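Local coordinates for protein bottromycin amidohydrolase (Streptomyces purpureus, PDB 6I5S) that probably hydrolyses an amide bond next to a thiazoline in a bottromycin precursor peptide, a zinc-dependent gatekeeper step of bottromycin biosynthesis, at residues P271-F285 against P358-A370. Residues are numbered along the deposited sequence; the frame is centred on the assembly and turned at random. Where two conformers were deposited one is given.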
loop_
_atom_site.group_PDB
_atom_site.type_symbol
_atom_site.label_atom_id
_atom_site.label_comp_id
_atom_site.label_asym_id
_atom_site.label_seq_id
_atom_site.Cartn_x
_atom_site.Cartn_y
_atom_site.Cartn_z
ATOM N N PRO A 271 -8.403 -3.417 -4.294
ATOM C CA PRO A 271 -9.432 -2.509 -4.847
ATOM C C PRO A 271 -9.133 -1.024 -4.713
ATOM O O PRO A 271 -9.782 -0.220 -5.398
ATOM C CB PRO A 271 -10.704 -2.895 -4.062
ATOM C CG PRO A 271 -10.207 -3.517 -2.778
ATOM C CD PRO A 271 -8.885 -4.217 -3.152
ATOM N N THR A 272 -8.204 -0.633 -3.842
ATOM C CA THR A 272 -7.861 0.762 -3.571
ATOM C C THR A 272 -9.102 1.630 -3.447
ATOM O O THR A 272 -9.256 2.646 -4.113
ATOM C CB THR A 272 -6.891 1.356 -4.601
ATOM O OG1 THR A 272 -7.501 1.470 -5.875
ATOM C CG2 THR A 272 -5.662 0.498 -4.767
ATOM N N LEU A 273 -9.943 1.267 -2.472
ATOM C CA LEU A 273 -11.210 1.989 -2.309
ATOM C C LEU A 273 -10.958 3.431 -1.881
ATOM O O LEU A 273 -11.685 4.359 -2.300
ATOM C CB LEU A 273 -12.097 1.281 -1.292
ATOM C CG LEU A 273 -12.500 -0.117 -1.749
ATOM C CD1 LEU A 273 -13.136 -0.871 -0.558
ATOM C CD2 LEU A 273 -13.512 -0.111 -2.943
ATOM N N VAL A 274 -9.943 3.635 -1.037
ATOM C CA VAL A 274 -9.597 4.995 -0.582
ATOM C C VAL A 274 -9.272 5.910 -1.749
ATOM O O VAL A 274 -9.581 7.113 -1.705
ATOM C CB VAL A 274 -8.438 4.948 0.429
ATOM C CG1 VAL A 274 -7.174 4.307 -0.169
ATOM C CG2 VAL A 274 -8.143 6.353 1.004
ATOM N N ALA A 275 -8.653 5.375 -2.802
ATOM C CA ALA A 275 -8.346 6.186 -3.990
ATOM C C ALA A 275 -9.584 6.476 -4.841
ATOM O O ALA A 275 -9.758 7.601 -5.338
ATOM C CB ALA A 275 -7.256 5.459 -4.828
ATOM N N TRP A 276 -10.428 5.472 -5.072
ATOM C CA TRP A 276 -11.752 5.731 -5.672
ATOM C C TRP A 276 -12.495 6.847 -4.937
ATOM O O TRP A 276 -13.040 7.765 -5.553
ATOM C CB TRP A 276 -12.582 4.459 -5.632
ATOM C CG TRP A 276 -12.423 3.466 -6.752
ATOM C CD1 TRP A 276 -11.757 2.258 -6.686
ATOM C CD2 TRP A 276 -12.965 3.568 -8.062
ATOM N NE1 TRP A 276 -11.887 1.585 -7.884
ATOM C CE2 TRP A 276 -12.632 2.361 -8.748
ATOM C CE3 TRP A 276 -13.758 4.529 -8.718
ATOM C CZ2 TRP A 276 -13.037 2.106 -10.064
ATOM C CZ3 TRP A 276 -14.177 4.262 -10.022
ATOM C CH2 TRP A 276 -13.786 3.060 -10.691
ATOM N N ARG A 277 -12.551 6.745 -3.611
ATOM C CA ARG A 277 -13.238 7.743 -2.786
ATOM C C ARG A 277 -12.652 9.128 -3.008
ATOM O O ARG A 277 -13.364 10.101 -3.194
ATOM C CB ARG A 277 -13.100 7.326 -1.317
ATOM C CG ARG A 277 -13.789 8.228 -0.255
ATOM C CD ARG A 277 -15.318 7.975 -0.202
ATOM N NE ARG A 277 -15.571 6.591 0.173
ATOM C CZ ARG A 277 -16.793 6.041 0.104
ATOM N NH1 ARG A 277 -16.972 4.778 0.433
ATOM N NH2 ARG A 277 -17.825 6.740 -0.331
ATOM N N ALA A 278 -11.325 9.239 -2.989
ATOM C CA ALA A 278 -10.724 10.555 -3.197
ATOM C C ALA A 278 -10.979 11.110 -4.589
ATOM O O ALA A 278 -11.148 12.322 -4.740
ATOM C CB ALA A 278 -9.206 10.467 -2.900
ATOM N N ARG A 279 -11.070 10.262 -5.631
ATOM C CA ARG A 279 -11.328 10.755 -6.985
ATOM C C ARG A 279 -12.728 11.326 -7.171
ATOM O O ARG A 279 -12.969 12.053 -8.147
ATOM C CB ARG A 279 -11.087 9.625 -8.016
ATOM C CG ARG A 279 -9.630 9.141 -8.103
ATOM C CD ARG A 279 -9.475 7.834 -8.933
ATOM N NE ARG A 279 -8.214 7.105 -8.686
ATOM C CZ ARG A 279 -8.037 5.784 -8.838
ATOM N NH1 ARG A 279 -9.026 4.982 -9.234
ATOM N NH2 ARG A 279 -6.867 5.252 -8.556
ATOM N N THR A 280 -13.679 10.982 -6.290
ATOM C CA THR A 280 -15.062 11.447 -6.453
ATOM C C THR A 280 -15.195 12.930 -6.190
ATOM O O THR A 280 -16.132 13.559 -6.696
ATOM C CB THR A 280 -16.029 10.760 -5.494
ATOM O OG1 THR A 280 -15.692 11.089 -4.147
ATOM C CG2 THR A 280 -16.118 9.261 -5.711
ATOM N N GLY A 281 -14.294 13.493 -5.392
ATOM C CA GLY A 281 -14.461 14.856 -4.935
ATOM C C GLY A 281 -15.334 15.004 -3.709
ATOM O O GLY A 281 -15.561 16.135 -3.269
ATOM N N GLU A 282 -15.798 13.899 -3.132
ATOM C CA GLU A 282 -16.539 13.933 -1.873
ATOM C C GLU A 282 -15.615 14.389 -0.738
ATOM O O GLU A 282 -14.373 14.313 -0.824
ATOM C CB GLU A 282 -17.113 12.553 -1.511
ATOM C CG GLU A 282 -16.021 11.487 -1.197
ATOM C CD GLU A 282 -15.619 11.405 0.284
ATOM O OE1 GLU A 282 -14.386 11.436 0.599
ATOM O OE2 GLU A 282 -16.524 11.309 1.137
ATOM N N ARG A 283 -16.231 14.819 0.345
ATOM C CA ARG A 283 -15.462 15.366 1.452
ATOM C C ARG A 283 -15.630 14.592 2.751
ATOM O O ARG A 283 -14.819 14.769 3.667
ATOM C CB ARG A 283 -15.862 16.838 1.653
ATOM C CG ARG A 283 -15.737 17.656 0.362
ATOM C CD ARG A 283 -16.255 19.108 0.510
ATOM N NE ARG A 283 -15.282 19.938 1.198
ATOM C CZ ARG A 283 -15.362 21.256 1.292
ATOM N NH1 ARG A 283 -14.419 21.921 1.948
ATOM N NH2 ARG A 283 -16.378 21.898 0.731
ATOM N N ARG A 284 -16.627 13.718 2.849
ATOM C CA ARG A 284 -16.914 13.057 4.121
ATOM C C ARG A 284 -15.729 12.209 4.603
ATOM O O ARG A 284 -15.331 12.291 5.776
ATOM C CB ARG A 284 -18.179 12.199 3.986
ATOM C CG ARG A 284 -18.447 11.346 5.190
ATOM C CD ARG A 284 -19.870 10.740 5.231
ATOM N NE ARG A 284 -20.271 10.601 6.622
ATOM C CZ ARG A 284 -21.039 11.459 7.282
ATOM N NH1 ARG A 284 -21.586 12.502 6.666
ATOM N NH2 ARG A 284 -21.293 11.243 8.560
ATOM N N PHE A 285 -15.163 11.360 3.721
ATOM C CA PHE A 285 -14.064 10.491 4.122
ATOM C C PHE A 285 -12.701 10.979 3.664
ATOM O O PHE A 285 -11.706 10.643 4.307
ATOM C CB PHE A 285 -14.297 9.071 3.591
ATOM C CG PHE A 285 -15.518 8.417 4.214
ATOM C CD1 PHE A 285 -15.506 8.055 5.556
ATOM C CD2 PHE A 285 -16.686 8.242 3.473
ATOM C CE1 PHE A 285 -16.629 7.516 6.159
ATOM C CE2 PHE A 285 -17.815 7.695 4.058
ATOM C CZ PHE A 285 -17.791 7.321 5.392
ATOM N N PRO A 358 -1.475 7.493 6.632
ATOM C CA PRO A 358 -2.885 7.506 7.085
ATOM C C PRO A 358 -3.835 6.865 6.094
ATOM O O PRO A 358 -4.806 6.240 6.516
ATOM C CB PRO A 358 -3.192 9.003 7.259
ATOM C CG PRO A 358 -1.879 9.682 7.259
ATOM C CD PRO A 358 -0.917 8.844 6.523
ATOM N N SER A 359 -3.559 6.987 4.793
ATOM C CA SER A 359 -4.449 6.429 3.767
ATOM C C SER A 359 -4.540 4.909 3.876
ATOM O O SER A 359 -5.560 4.305 3.474
ATOM C CB SER A 359 -3.976 6.822 2.360
ATOM O OG SER A 359 -2.679 6.340 2.053
ATOM N N PHE A 360 -3.485 4.275 4.381
ATOM C CA PHE A 360 -3.535 2.831 4.595
ATOM C C PHE A 360 -4.677 2.482 5.550
ATOM O O PHE A 360 -5.464 1.550 5.308
ATOM C CB PHE A 360 -2.202 2.328 5.142
ATOM C CG PHE A 360 -2.141 0.849 5.286
ATOM C CD1 PHE A 360 -1.953 0.086 4.162
ATOM C CD2 PHE A 360 -2.374 0.224 6.492
ATOM C CE1 PHE A 360 -1.923 -1.305 4.233
ATOM C CE2 PHE A 360 -2.319 -1.172 6.584
ATOM C CZ PHE A 360 -2.113 -1.931 5.440
ATOM N N HIS A 361 -4.756 3.208 6.664
ATOM C CA HIS A 361 -5.832 2.998 7.627
ATOM C C HIS A 361 -7.170 3.477 7.096
ATOM O O HIS A 361 -8.197 2.931 7.500
ATOM C CB HIS A 361 -5.395 3.625 8.966
ATOM C CG HIS A 361 -4.207 2.909 9.509
ATOM N ND1 HIS A 361 -4.326 1.667 10.102
ATOM C CD2 HIS A 361 -2.885 3.156 9.381
ATOM C CE1 HIS A 361 -3.109 1.215 10.375
ATOM N NE2 HIS A 361 -2.220 2.087 9.925
ATOM N N LYS A 362 -7.192 4.474 6.220
ATOM C CA LYS A 362 -8.452 4.803 5.541
ATOM C C LYS A 362 -8.946 3.655 4.680
ATOM O O LYS A 362 -10.171 3.427 4.579
ATOM C CB LYS A 362 -8.311 6.048 4.691
ATOM C CG LYS A 362 -8.129 7.341 5.461
ATOM C CD LYS A 362 -8.434 8.501 4.554
ATOM C CE LYS A 362 -8.208 9.807 5.228
ATOM N NZ LYS A 362 -8.753 10.950 4.423
ATOM N N GLU A 363 -8.024 2.902 4.071
ATOM C CA GLU A 363 -8.447 1.784 3.243
ATOM C C GLU A 363 -8.931 0.635 4.113
ATOM O O GLU A 363 -9.926 -0.004 3.776
ATOM C CB GLU A 363 -7.307 1.324 2.341
ATOM C CG GLU A 363 -7.690 0.134 1.395
ATOM C CD GLU A 363 -8.705 0.470 0.385
ATOM O OE1 GLU A 363 -9.139 1.646 0.374
ATOM O OE2 GLU A 363 -9.119 -0.464 -0.422
ATOM N N ILE A 364 -8.285 0.393 5.271
ATOM C CA ILE A 364 -8.866 -0.545 6.241
ATOM C C ILE A 364 -10.276 -0.106 6.620
ATOM O O ILE A 364 -11.201 -0.927 6.686
ATOM C CB ILE A 364 -7.971 -0.681 7.483
ATOM C CG1 ILE A 364 -6.711 -1.501 7.071
ATOM C CG2 ILE A 364 -8.703 -1.368 8.647
ATOM C CD1 ILE A 364 -5.656 -1.511 8.126
ATOM N N ALA A 365 -10.470 1.191 6.826
ATOM C CA ALA A 365 -11.810 1.682 7.182
ATOM C C ALA A 365 -12.820 1.456 6.045
ATOM O O ALA A 365 -13.955 1.060 6.291
ATOM C CB ALA A 365 -11.724 3.164 7.557
ATOM N N GLU A 366 -12.427 1.705 4.792
ATOM C CA GLU A 366 -13.310 1.402 3.665
ATOM C C GLU A 366 -13.714 -0.067 3.638
ATOM O O GLU A 366 -14.893 -0.390 3.413
ATOM C CB GLU A 366 -12.657 1.738 2.319
ATOM C CG GLU A 366 -12.423 3.225 2.022
ATOM C CD GLU A 366 -13.622 3.976 1.534
ATOM O OE1 GLU A 366 -14.598 3.334 1.094
ATOM O OE2 GLU A 366 -13.597 5.240 1.570
ATOM N N LEU A 367 -12.749 -0.969 3.837
ATOM C CA LEU A 367 -13.034 -2.394 3.757
ATOM C C LEU A 367 -13.905 -2.857 4.926
ATOM O O LEU A 367 -14.821 -3.665 4.744
ATOM C CB LEU A 367 -11.711 -3.170 3.722
ATOM C CG LEU A 367 -10.918 -2.996 2.420
ATOM C CD1 LEU A 367 -9.497 -3.461 2.614
ATOM C CD2 LEU A 367 -11.605 -3.825 1.322
ATOM N N THR A 368 -13.664 -2.333 6.133
ATOM C CA THR A 368 -14.513 -2.743 7.250
ATOM C C THR A 368 -15.907 -2.106 7.177
ATOM O O THR A 368 -16.895 -2.743 7.573
ATOM C CB THR A 368 -13.838 -2.410 8.602
ATOM O OG1 THR A 368 -13.470 -1.022 8.672
ATOM C CG2 THR A 368 -12.582 -3.264 8.757
ATOM N N ARG A 369 -16.014 -0.870 6.651
ATOM C CA ARG A 369 -17.338 -0.283 6.416
ATOM C C ARG A 369 -18.166 -1.150 5.482
ATOM O O ARG A 369 -19.381 -1.224 5.623
ATOM C CB ARG A 369 -17.250 1.128 5.817
ATOM C CG ARG A 369 -16.922 2.210 6.802
ATOM C CD ARG A 369 -17.260 3.611 6.282
ATOM N NE ARG A 369 -16.501 4.100 5.130
ATOM C CZ ARG A 369 -15.297 4.646 5.148
ATOM N NH1 ARG A 369 -14.615 4.813 6.257
ATOM N NH2 ARG A 369 -14.804 5.062 4.017
ATOM N N ALA A 370 -17.521 -1.773 4.489
ATOM C CA ALA A 370 -18.186 -2.681 3.560
ATOM C C ALA A 370 -18.566 -4.014 4.182
ATOM O O ALA A 370 -19.314 -4.780 3.553
ATOM C CB ALA A 370 -17.285 -2.905 2.341
HETATM O O HOH W 1 -7.139 -2.120 -1.339
#
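The N-terminus of helix 273-280, beside the dinuclear zinc site of this amidohydrolase, is held by the carboxylate of E363 from helix 358-369. L273 N reaches OE2 of E363 at 2.8 Å and V274 N reaches OE1 at 2.6 Å, both on the syn side, somewhat out of the carboxylate plane; this negative group probably also complements the helix dipole. CG of E363 stands anti to its own backbone N (chi1 -179°), and the bend at chi2 brings both oxygens to the backbone N-H groups of L273 and V274 at the start of the helix, where a water links OE2 to T272 N. T272 OG1 is hydrogen-bonded to ND1 of H229, a zinc ligand. One turn on, R277 grips E366 side-on with guanidinium and carboxylate nearly coplanar, NE to OE2 at 2.8 Å and NH1 to OE1 at 2.9 Å; R277 NH1 also forms a salt bridge with D327 of helix 316-338. E366 OE2 also pairs with R369 NH2 at 2.7 Å, and the R369 guanidinium lies flat on the F285 ring, centres 3.5 Å apart and planes at 9°. A leucine in place of R277 would probably leave E366 with R369 as its remaining charged mate here and D327 without this partner. K362 NZ donates to F285 O at 3.0 Å and also forms a salt bridge with D458. The two helices cross at 96° with axes 9.0 Å apart, and helix 316-338 packs against L273 and R277, while helix 374-381 meets F360 and I364.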